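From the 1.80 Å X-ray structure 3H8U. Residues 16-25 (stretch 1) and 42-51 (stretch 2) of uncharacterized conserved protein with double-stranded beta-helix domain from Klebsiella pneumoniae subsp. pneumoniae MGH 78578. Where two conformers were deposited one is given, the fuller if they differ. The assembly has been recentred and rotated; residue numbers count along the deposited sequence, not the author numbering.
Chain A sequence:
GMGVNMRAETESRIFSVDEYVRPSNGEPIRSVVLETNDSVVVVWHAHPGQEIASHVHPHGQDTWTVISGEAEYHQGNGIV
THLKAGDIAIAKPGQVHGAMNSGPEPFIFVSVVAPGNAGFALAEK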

# COMPACT_ATOMS: atom_id res chain seq x y z
N SER A 16 10.76 2.02 -5.79
CA SER A 16 10.10 1.58 -7.00
C SER A 16 9.82 0.08 -6.92
O SER A 16 10.71 -0.73 -6.77
CB SER A 16 10.92 1.94 -8.22
OG SER A 16 10.89 3.35 -8.37
N VAL A 17 8.54 -0.27 -7.01
CA VAL A 17 8.15 -1.68 -6.97
C VAL A 17 8.99 -2.54 -7.93
O VAL A 17 9.47 -3.61 -7.54
CB VAL A 17 6.62 -1.87 -7.22
CG1 VAL A 17 6.26 -3.31 -7.54
CG2 VAL A 17 5.83 -1.44 -6.01
N ASP A 18 9.18 -2.09 -9.17
CA ASP A 18 9.96 -2.85 -10.14
C ASP A 18 11.39 -3.22 -9.69
O ASP A 18 11.93 -4.25 -10.11
CB ASP A 18 9.94 -2.19 -11.54
CG ASP A 18 10.68 -0.84 -11.63
OD1 ASP A 18 11.21 -0.30 -10.63
OD2 ASP A 18 10.70 -0.27 -12.76
N GLU A 19 11.99 -2.38 -8.85
CA GLU A 19 13.33 -2.64 -8.33
C GLU A 19 13.35 -3.71 -7.27
O GLU A 19 14.40 -4.28 -7.06
CB GLU A 19 13.97 -1.38 -7.78
CG GLU A 19 14.30 -0.43 -8.88
CD GLU A 19 15.13 0.74 -8.42
OE1 GLU A 19 15.42 0.84 -7.21
OE2 GLU A 19 15.54 1.49 -9.34
N TYR A 20 12.20 -4.02 -6.67
CA TYR A 20 12.06 -5.01 -5.60
C TYR A 20 11.35 -6.30 -6.04
O TYR A 20 11.28 -7.28 -5.30
CB TYR A 20 11.31 -4.37 -4.42
CG TYR A 20 12.19 -3.42 -3.65
CD1 TYR A 20 12.41 -2.11 -4.10
CD2 TYR A 20 12.86 -3.83 -2.51
CE1 TYR A 20 13.25 -1.25 -3.45
CE2 TYR A 20 13.71 -2.95 -1.83
CZ TYR A 20 13.89 -1.67 -2.32
OH TYR A 20 14.68 -0.79 -1.65
N VAL A 21 10.80 -6.30 -7.24
CA VAL A 21 10.22 -7.51 -7.80
C VAL A 21 11.31 -8.59 -7.97
O VAL A 21 12.37 -8.37 -8.60
CB VAL A 21 9.43 -7.20 -9.14
CG1 VAL A 21 9.19 -8.43 -9.92
CG2 VAL A 21 8.09 -6.54 -8.83
N ARG A 22 11.04 -9.76 -7.41
CA ARG A 22 11.93 -10.92 -7.45
C ARG A 22 11.16 -12.16 -7.96
O ARG A 22 10.67 -12.96 -7.16
CB ARG A 22 12.49 -11.18 -6.05
CG ARG A 22 13.40 -10.04 -5.54
CD ARG A 22 14.68 -9.91 -6.36
NE ARG A 22 15.53 -8.82 -5.83
CZ ARG A 22 15.43 -7.55 -6.20
NH1 ARG A 22 14.60 -7.17 -7.16
NH2 ARG A 22 16.20 -6.63 -5.63
N PRO A 23 11.01 -12.29 -9.30
CA PRO A 23 10.29 -13.43 -9.87
C PRO A 23 11.03 -14.68 -9.52
O PRO A 23 12.28 -14.67 -9.49
CB PRO A 23 10.35 -13.18 -11.39
CG PRO A 23 10.68 -11.74 -11.53
CD PRO A 23 11.52 -11.38 -10.33
N SER A 24 10.30 -15.75 -9.24
CA SER A 24 10.93 -17.04 -8.99
C SER A 24 10.07 -18.18 -9.50
O SER A 24 8.87 -18.14 -9.38
CB SER A 24 11.18 -17.22 -7.51
OG SER A 24 11.81 -18.48 -7.29
N ASN A 25 10.72 -19.21 -10.04
CA ASN A 25 10.04 -20.41 -10.54
C ASN A 25 9.74 -21.40 -9.42
O ASN A 25 9.09 -22.41 -9.66
CB ASN A 25 10.84 -21.08 -11.68
CG ASN A 25 10.64 -20.39 -13.05
OD1 ASN A 25 9.58 -19.80 -13.33
ND2 ASN A 25 11.65 -20.50 -13.93
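Stretch 2 42-51: VVWHAHPGQE

Two segments can run side by side with almost no direct hydrogen bonding and still be stitched together by solvent. Here a single direct hydrogen bond crosses the contact, from Gln50 NE2 to Ser24 O (2.8 Å), while ordered waters bridge the two backbones. Water 1 accepts from Arg22 N (2.9 Å) and donates to Val43 O (3.0 Å); water 2 lies within hydrogen-bonding distance of Arg22 O (2.6 Å) and His45 O (3.1 Å).

The two chains advance in the same direction, Val21 lying nearest Val43 (CA to CA 6.2 Å) and Pro23 nearest His45 (CA to CA 5.9 Å). Stretch 2 is a strand through Ala46, and the alternation of a strand dictates what it offers: Val43 and His45 point toward stretch 1, whereas Val42, Trp44 and Ala46 point away. Val43 packs against a short, weakly bonded helical segment around Val17 to Tyr20, and against Val21, with closest approaches of Val43 CG1 to Val17 CG1 (4.0 Å), Val43 CG1 to Val21 CG2 (3.7 Å) and Val43 CG2 to Tyr20 CB (4.0 Å). Further along, Pro23 covers one face of the His45 imidazole in a CH-pi contact, with Pro23 CB 4.0 Å from the ring centroid, and Val21 CG1 approaches His45 CD2 at 3.6 Å.

Beyond the strand, a type II turn from His47 to Gln50, with Gly49 at a positive phi, folds the chain back. The Gln50 amide then serves both stretches: OE1 accepts from His47 N (2.8 Å), bracing the turn, while NE2 reaches Ser24 O. Water 3 sits in this corner, accepting from Ser24 N (2.8 Å) and lying 2.8 Å from His45 ND1. Ser24 O also lies at the edge of the His47 ring, 3.4 Å from His47 CD2.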

# COMPACT_ATOMS: atom_id res chain seq x y z
N VAL A 42 6.36 -5.27 1.85
CA VAL A 42 6.90 -6.36 1.02
C VAL A 42 6.30 -6.27 -0.39
O VAL A 42 5.13 -5.92 -0.56
CB VAL A 42 6.58 -7.76 1.64
CG1 VAL A 42 6.99 -8.91 0.73
CG2 VAL A 42 7.25 -7.89 3.01
N VAL A 43 7.12 -6.52 -1.39
CA VAL A 43 6.67 -6.66 -2.78
C VAL A 43 6.64 -8.16 -3.09
O VAL A 43 7.67 -8.86 -3.00
CB VAL A 43 7.58 -5.90 -3.75
CG1 VAL A 43 7.32 -6.34 -5.19
CG2 VAL A 43 7.37 -4.40 -3.59
N TRP A 44 5.45 -8.64 -3.45
CA TRP A 44 5.23 -9.99 -3.85
C TRP A 44 4.97 -10.10 -5.36
O TRP A 44 4.32 -9.24 -5.94
CB TRP A 44 4.03 -10.57 -3.12
CG TRP A 44 4.25 -10.81 -1.68
CD1 TRP A 44 3.83 -10.02 -0.66
CD2 TRP A 44 4.93 -11.92 -1.09
NE1 TRP A 44 4.20 -10.57 0.54
CE2 TRP A 44 4.88 -11.73 0.31
CE3 TRP A 44 5.57 -13.03 -1.60
CZ2 TRP A 44 5.44 -12.64 1.20
CZ3 TRP A 44 6.15 -13.95 -0.70
CH2 TRP A 44 6.07 -13.75 0.67
N HIS A 45 5.48 -11.18 -5.94
CA HIS A 45 5.31 -11.49 -7.37
C HIS A 45 4.96 -12.96 -7.50
O HIS A 45 5.62 -13.81 -6.93
CB HIS A 45 6.62 -11.17 -8.12
CG HIS A 45 6.62 -11.59 -9.57
ND1 HIS A 45 6.64 -12.91 -9.98
CD2 HIS A 45 6.62 -10.85 -10.70
CE1 HIS A 45 6.67 -12.96 -11.30
NE2 HIS A 45 6.61 -11.72 -11.76
N ALA A 46 3.91 -13.26 -8.25
CA ALA A 46 3.57 -14.63 -8.59
C ALA A 46 3.34 -14.77 -10.09
O ALA A 46 2.62 -13.99 -10.70
CB ALA A 46 2.32 -15.11 -7.80
N HIS A 47 3.96 -15.79 -10.66
CA HIS A 47 3.67 -16.22 -12.02
C HIS A 47 2.30 -16.91 -12.04
O HIS A 47 1.83 -17.42 -11.01
CB HIS A 47 4.71 -17.24 -12.50
CG HIS A 47 6.07 -16.68 -12.74
ND1 HIS A 47 6.33 -15.73 -13.72
CD2 HIS A 47 7.26 -16.98 -12.18
CE1 HIS A 47 7.62 -15.44 -13.71
NE2 HIS A 47 8.21 -16.19 -12.79
N PRO A 48 1.68 -16.98 -13.23
CA PRO A 48 0.46 -17.76 -13.37
C PRO A 48 0.54 -19.15 -12.74
O PRO A 48 1.48 -19.90 -12.99
CB PRO A 48 0.30 -17.87 -14.89
CG PRO A 48 0.80 -16.55 -15.35
CD PRO A 48 2.04 -16.34 -14.51
N GLY A 49 -0.45 -19.46 -11.91
CA GLY A 49 -0.49 -20.75 -11.24
C GLY A 49 0.25 -20.80 -9.90
O GLY A 49 0.04 -21.74 -9.13
N GLN A 50 1.12 -19.83 -9.64
CA GLN A 50 1.87 -19.79 -8.38
C GLN A 50 0.96 -19.28 -7.30
O GLN A 50 -0.05 -18.61 -7.59
CB GLN A 50 3.11 -18.90 -8.48
CG GLN A 50 4.18 -19.47 -9.35
CD GLN A 50 5.51 -18.80 -9.16
OE1 GLN A 50 5.62 -17.59 -9.23
NE2 GLN A 50 6.56 -19.60 -8.93
N GLU A 51 1.30 -19.67 -6.07
CA GLU A 51 0.50 -19.32 -4.91
C GLU A 51 1.26 -18.57 -3.83
O GLU A 51 2.45 -18.82 -3.58
CB GLU A 51 -0.10 -20.58 -4.29
CG GLU A 51 -1.15 -21.20 -5.13
CD GLU A 51 -1.57 -22.56 -4.62
OE1 GLU A 51 -1.40 -22.85 -3.41
OE2 GLU A 51 -2.03 -23.34 -5.47
O HOH W 1 8.85 -9.99 -5.51
O HOH W 2 8.63 -14.48 -6.45
O HOH W 3 7.50 -15.40 -8.97
O HOH W 4 10.81 -16.62 -12.89
O HOH W 5 6.32 -22.23 -9.86